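PDB 3UMV: deoxyribodipyrimidine photo-lyase from Oryza sativa Japonica Group, which repairs UV-damaged DNA as an FAD-dependent class II photolyase, using light to split cyclobutane pyrimidine dimers back into two pyrimidines. Local coordinates for residues K401-L404 and E405-G409; P410-A413 and L414-I418; T364-Q367 and L368-K372. All coordinates share one frame; numbering follows the deposited sequence. Where two conformers were deposited one is given.

Contact 1: residues K401-L404 and E405-G409; sequences KKIL and EWTSG. With EDO (1,2-ethanediol), chain F.
Lys402 lies beneath the indole of Trp406 at the C-terminal end of helix 393-405, and this is the tightly packed part of the contact. Lys402 CB sits over the face of the six-membered ring of Trp406 in a CH-pi contact, 3.7 Å from the centroid and 14° off the normal, while Lys402 CD follows on to Trp406 CZ2 at 3.5 Å. Bends at chi2 and chi3 (-62° and 125°) then carry the amine beyond the ring, where Lys402 NZ meets the syn lone pair of Glu405 OE2 at 2.7 Å. Past the tryptophan the chain leaves the helix, and in the conformer given Thr407 OG1 donates to Ile403 O at 2.8 Å. This side is partly water-mediated: one water donates to both Leu404 O and Thr407 O. Glu405 OE1 is taken by Tyr460 OH and by an ethanediol, probably from the crystallisation liquor. With an alanine at position Trp406, the CB-CD part of Lys402 is likely to lose its cover and Trp378 its edge-to-face partner. The buried Lys402 amine is thus paired, by Glu405 OE2 and Met461 O, beside an indole predicted to carry a radical in electron transfer.

Contact 2: residues P410-A413 and L414-I418; sequences PEEA and LSTAI
Pro410 O accepts from Leu414 N at 2.8 Å in the first turn of helix 410-424, a regular alpha-helix of the FAD-binding helical part of the photolyase. The proline has no N-H to give, which costs nothing in a first turn, and its ring packs against Leu404 of the preceding helix. One residue on, the carbonyl of Glu411 takes Ser415 N, with Glu411 O and Ser415 N 3.0 Å apart. The carboxylate of Glu411 is engaged elsewhere, by Leu340 N and Ser339 OG, and only skirts this contact where OE2 comes to 4.2 Å from Leu414 CD2. Glu412 does more. Its carbonyl O accepts from Thr416 N at 3.0 Å, and Thr416 OG1 stands 3.2 Å from the same oxygen, although its proton may go to another acceptor instead. That hydroxyl sits beside the backbone N (chi1 -68°), facing back down the helix to the preceding turn, and it also receives Arg365 NH2. The exposed Glu412 side chain bends at chi2 (72°) back toward Thr416. Ala413 closes the first segment on the buried side, its methyl packing against Ile403 and Thr407, and its O accepts from Ala417 N in the straightest of the four backbone bonds that join the two segments, N-H...O 169°. Ala417 too meets Ile403 of helix 393-405, and it also touches Cys437 and Ile441. Back on the outer flank, one water joins two side chains, donating to Glu412 OE2 at 2.7 Å and lying 2.6 Å from Thr416 OG1.

Contact 3: residues T364-Q367 and L368-K372; sequences TREQ and LENAK
Leu368 N bonds to Thr364 O at 3.0 Å, the first turn of a very short helix, 365-369, that opens with a capping box and ends in a Schellman motif. Leu368 also lays its CG against that carbonyl, 3.4 Å from Thr364 O. Glu369 N then reaches Arg365 O at 2.8 Å, and Asn370 N takes Glu366 O as the chain leaves helical geometry. Behind these bonds stands the cap. Thr364 OG1 accepts from Gln367 N, and Gln367 OE1 in turn accepts from Thr364 N at 3.0 Å; with CG beside the backbone N (chi1 -73°) and the chain extended, the glutamine amide swings back to the start of the helix. Farther out, the buried face belongs to Leu368, which packs on Trp378 and on Thr416 of helix 410-424. Arg365 reaches Ser415 there, while Glu369 is held by Tyr419, Tyr424 and a salt bridge to Lys423, so both charged ends tie the short helix to its longer neighbour. The other end turns on Ala371, whose positive phi of 59° reverses the chain: Ala371 N bonds to Leu368 O, and Lys372 N to Gln367 O at 2.9 Å.

Contact 3 comes first along the chain, then contact 1, then contact 2, which follows contact 1 directly. All three are local, and they gather on one side of the chain's centre. The centres of contacts 1 and 2 are about 8 Å apart. Contact 3 has its centre about 12 Å from that of contact 1 and about 13 Å from that of contact 2. Contact 1 ends helix 393-405 and leads into helix 410-424, which holds contact 2; contact 3 is the short helix 365-369 lying against both. Leu368 CD1 touches Ile403, Thr407 and Thr416, joining the three. Trp406 and neighbouring Trp378 and Trp399 are predicted electron-transfer sites, so this cluster frames a probable route toward FAD.

Contact 1: residues K401-L404 and E405-G409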
# COMPACT_ATOMS: atom_id res chain seq x y z
N LYS A 401 1.64 16.37 11.95
CA LYS A 401 1.03 17.54 12.56
C LYS A 401 2.04 18.65 12.89
O LYS A 401 1.72 19.84 12.77
CB LYS A 401 0.23 17.16 13.79
CG LYS A 401 -1.04 16.41 13.43
CD LYS A 401 -1.94 16.20 14.62
CE LYS A 401 -3.20 15.43 14.19
NZ LYS A 401 -4.12 16.28 13.39
N LYS A 402 3.25 18.27 13.30
CA LYS A 402 4.29 19.28 13.50
C LYS A 402 4.69 19.96 12.19
O LYS A 402 5.03 21.14 12.16
CB LYS A 402 5.52 18.69 14.18
CG LYS A 402 5.30 18.23 15.61
CD LYS A 402 4.90 19.40 16.49
CE LYS A 402 3.59 19.11 17.19
NZ LYS A 402 3.31 20.06 18.32
N ILE A 403 4.63 19.22 11.09
CA ILE A 403 4.96 19.82 9.80
C ILE A 403 3.95 20.93 9.47
O ILE A 403 4.34 22.00 9.01
CB ILE A 403 5.03 18.77 8.70
CG1 ILE A 403 6.12 17.76 9.01
CG2 ILE A 403 5.30 19.42 7.35
CD1 ILE A 403 6.23 16.62 8.01
N LEU A 404 2.68 20.68 9.76
CA LEU A 404 1.65 21.73 9.65
C LEU A 404 2.00 22.93 10.54
O LEU A 404 1.88 24.10 10.14
CB LEU A 404 0.29 21.18 10.06
CG LEU A 404 -0.83 22.21 10.19
CD1 LEU A 404 -1.08 22.91 8.85
CD2 LEU A 404 -2.11 21.55 10.69
N GLU A 405 2.45 22.64 11.75
CA GLU A 405 2.73 23.70 12.72
C GLU A 405 3.96 24.54 12.37
O GLU A 405 4.07 25.68 12.79
CB GLU A 405 2.92 23.08 14.09
CG GLU A 405 2.81 24.07 15.24
CD GLU A 405 2.83 23.38 16.58
OE1 GLU A 405 2.61 24.06 17.60
OE2 GLU A 405 3.04 22.15 16.63
N TRP A 406 4.89 23.97 11.61
CA TRP A 406 6.16 24.63 11.35
C TRP A 406 6.37 24.95 9.87
O TRP A 406 7.50 25.08 9.42
CB TRP A 406 7.32 23.75 11.82
CG TRP A 406 7.26 23.39 13.27
CD1 TRP A 406 6.67 24.11 14.27
CD2 TRP A 406 7.79 22.22 13.88
NE1 TRP A 406 6.82 23.45 15.48
CE2 TRP A 406 7.51 22.28 15.25
CE3 TRP A 406 8.49 21.10 13.38
CZ2 TRP A 406 7.89 21.27 16.14
CZ3 TRP A 406 8.88 20.11 14.28
CH2 TRP A 406 8.57 20.20 15.63
N THR A 407 5.29 25.05 9.10
CA THR A 407 5.45 25.50 7.73
C THR A 407 4.49 26.62 7.41
O THR A 407 3.56 26.90 8.18
CB THR A 407 5.33 24.35 6.70
OG1 THR A 407 4.05 23.71 6.84
CG2 THR A 407 6.43 23.31 6.92
N SER A 408 4.72 27.30 6.29
CA SER A 408 4.00 28.53 5.97
C SER A 408 2.49 28.35 5.77
O SER A 408 1.72 29.28 6.04
CB SER A 408 4.63 29.22 4.75
OG SER A 408 4.55 28.39 3.60
N GLY A 409 2.06 27.17 5.32
CA GLY A 409 0.64 26.89 5.17
C GLY A 409 0.41 25.41 4.96
O GLY A 409 1.36 24.66 4.73
C1 EDO F . 0.48 26.80 17.72
O1 EDO F . 1.65 26.61 17.02
C2 EDO F . -0.66 26.15 17.34
O2 EDO F . -1.80 26.29 18.08
O HOH W 1 1.16 25.53 7.99

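Contact 2: residues P410-A413 and L414-I418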
# COMPACT_ATOMS: atom_id res chain seq x y z
N PRO A 410 -0.86 24.99 5.05
CA PRO A 410 -1.24 23.57 4.98
C PRO A 410 -0.87 22.90 3.66
O PRO A 410 -0.51 21.73 3.68
CB PRO A 410 -2.76 23.59 5.18
CG PRO A 410 -3.17 24.98 4.87
CD PRO A 410 -2.02 25.85 5.30
N GLU A 411 -0.98 23.60 2.53
CA GLU A 411 -0.61 22.96 1.27
C GLU A 411 0.90 22.61 1.21
O GLU A 411 1.27 21.51 0.79
CB GLU A 411 -1.07 23.78 0.05
CG GLU A 411 -0.72 23.16 -1.33
CD GLU A 411 -1.59 21.96 -1.73
OE1 GLU A 411 -1.31 21.35 -2.78
OE2 GLU A 411 -2.53 21.61 -1.00
N GLU A 412 1.74 23.55 1.65
CA GLU A 412 3.18 23.28 1.75
C GLU A 412 3.47 22.16 2.75
O GLU A 412 4.33 21.31 2.51
CB GLU A 412 3.95 24.54 2.16
CG GLU A 412 5.45 24.31 2.35
CD GLU A 412 6.18 24.10 1.04
OE1 GLU A 412 5.60 24.42 -0.02
OE2 GLU A 412 7.34 23.63 1.07
N ALA A 413 2.76 22.16 3.88
CA ALA A 413 2.92 21.10 4.87
C ALA A 413 2.57 19.73 4.27
O ALA A 413 3.32 18.76 4.42
CB ALA A 413 2.04 21.37 6.09
N LEU A 414 1.43 19.67 3.60
CA LEU A 414 0.94 18.43 2.99
C LEU A 414 1.95 17.92 1.97
O LEU A 414 2.27 16.72 1.94
CB LEU A 414 -0.42 18.67 2.33
CG LEU A 414 -1.23 17.50 1.81
CD1 LEU A 414 -1.53 16.51 2.94
CD2 LEU A 414 -2.53 18.05 1.23
N SER A 415 2.45 18.82 1.13
CA SER A 415 3.41 18.45 0.09
C SER A 415 4.69 17.90 0.70
O SER A 415 5.28 16.94 0.21
CB SER A 415 3.73 19.67 -0.78
OG SER A 415 4.70 19.35 -1.76
N THR A 416 5.14 18.52 1.78
CA THR A 416 6.38 18.09 2.43
C THR A 416 6.21 16.73 3.12
O THR A 416 7.07 15.85 2.99
CB THR A 416 6.92 19.18 3.38
OG1 THR A 416 7.35 20.30 2.61
CG2 THR A 416 8.10 18.66 4.16
N ALA A 417 5.11 16.56 3.83
CA ALA A 417 4.83 15.28 4.49
C ALA A 417 4.79 14.13 3.48
O ALA A 417 5.37 13.06 3.71
CB ALA A 417 3.50 15.35 5.28
N ILE A 418 4.10 14.36 2.36
CA ILE A 418 3.92 13.33 1.35
C ILE A 418 5.25 13.03 0.70
O ILE A 418 5.61 11.88 0.52
CB ILE A 418 2.86 13.78 0.28
CG1 ILE A 418 1.45 13.74 0.88
CG2 ILE A 418 2.93 12.92 -0.98
CD1 ILE A 418 0.39 14.35 -0.03
O HOH W 2 8.10 22.64 3.51

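Contact 3: residues T364-Q367 and L368-K372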
# COMPACT_ATOMS: atom_id res chain seq x y z
N THR A 364 12.45 24.74 6.75
CA THR A 364 12.42 24.40 5.34
C THR A 364 12.30 22.90 5.19
O THR A 364 12.47 22.15 6.16
CB THR A 364 13.71 24.85 4.62
OG1 THR A 364 14.84 24.12 5.13
CG2 THR A 364 13.95 26.33 4.81
N ARG A 365 12.03 22.46 3.97
CA ARG A 365 11.97 21.04 3.68
C ARG A 365 13.30 20.36 4.00
O ARG A 365 13.31 19.28 4.61
CB ARG A 365 11.54 20.81 2.23
CG ARG A 365 11.57 19.35 1.79
CD ARG A 365 10.99 19.19 0.39
NE ARG A 365 9.57 19.55 0.37
CZ ARG A 365 8.71 19.25 -0.60
NH1 ARG A 365 9.12 18.57 -1.67
NH2 ARG A 365 7.45 19.62 -0.51
N GLU A 366 14.41 20.99 3.63
CA GLU A 366 15.73 20.42 3.90
C GLU A 366 15.98 20.22 5.39
O GLU A 366 16.48 19.17 5.80
CB GLU A 366 16.85 21.26 3.26
CG GLU A 366 18.27 20.75 3.55
CD GLU A 366 18.96 21.47 4.72
OE1 GLU A 366 18.92 22.72 4.78
OE2 GLU A 366 19.55 20.77 5.58
N GLN A 367 15.61 21.22 6.20
CA GLN A 367 15.78 21.16 7.65
C GLN A 367 14.93 20.06 8.29
O GLN A 367 15.39 19.37 9.20
CB GLN A 367 15.45 22.50 8.29
CG GLN A 367 16.53 23.57 8.04
CD GLN A 367 16.05 24.98 8.35
OE1 GLN A 367 14.86 25.24 8.43
NE2 GLN A 367 17.00 25.90 8.51
N LEU A 368 13.69 19.92 7.83
CA LEU A 368 12.83 18.84 8.29
C LEU A 368 13.41 17.49 7.88
O LEU A 368 13.52 16.57 8.70
CB LEU A 368 11.42 19.01 7.72
CG LEU A 368 10.65 20.24 8.23
CD1 LEU A 368 9.41 20.52 7.39
CD2 LEU A 368 10.30 20.10 9.71
N GLU A 369 13.77 17.37 6.61
CA GLU A 369 14.29 16.10 6.11
C GLU A 369 15.50 15.61 6.90
O GLU A 369 15.67 14.42 7.14
CB GLU A 369 14.66 16.21 4.64
CG GLU A 369 15.24 14.92 4.10
CD GLU A 369 15.17 14.84 2.60
OE1 GLU A 369 15.49 13.76 2.08
OE2 GLU A 369 14.79 15.84 1.95
N ASN A 370 16.36 16.55 7.30
CA ASN A 370 17.57 16.19 8.02
C ASN A 370 17.41 16.22 9.54
O ASN A 370 18.40 16.11 10.27
CB ASN A 370 18.73 17.08 7.57
CG ASN A 370 19.17 16.79 6.15
OD1 ASN A 370 18.79 17.49 5.21
ND2 ASN A 370 19.93 15.72 5.99
N ALA A 371 16.17 16.36 10.00
CA ALA A 371 15.84 16.31 11.42
C ALA A 371 16.58 17.36 12.25
O ALA A 371 17.18 17.05 13.28
CB ALA A 371 16.08 14.89 11.99
N LYS A 372 16.51 18.61 11.79
CA LYS A 372 17.19 19.72 12.43
C LYS A 372 16.25 20.71 13.13
O LYS A 372 16.46 21.92 13.06
CB LYS A 372 18.07 20.46 11.42
CG LYS A 372 19.06 19.58 10.66
CD LYS A 372 20.12 18.98 11.57
CE LYS A 372 21.18 18.23 10.74
NZ LYS A 372 22.23 17.59 11.59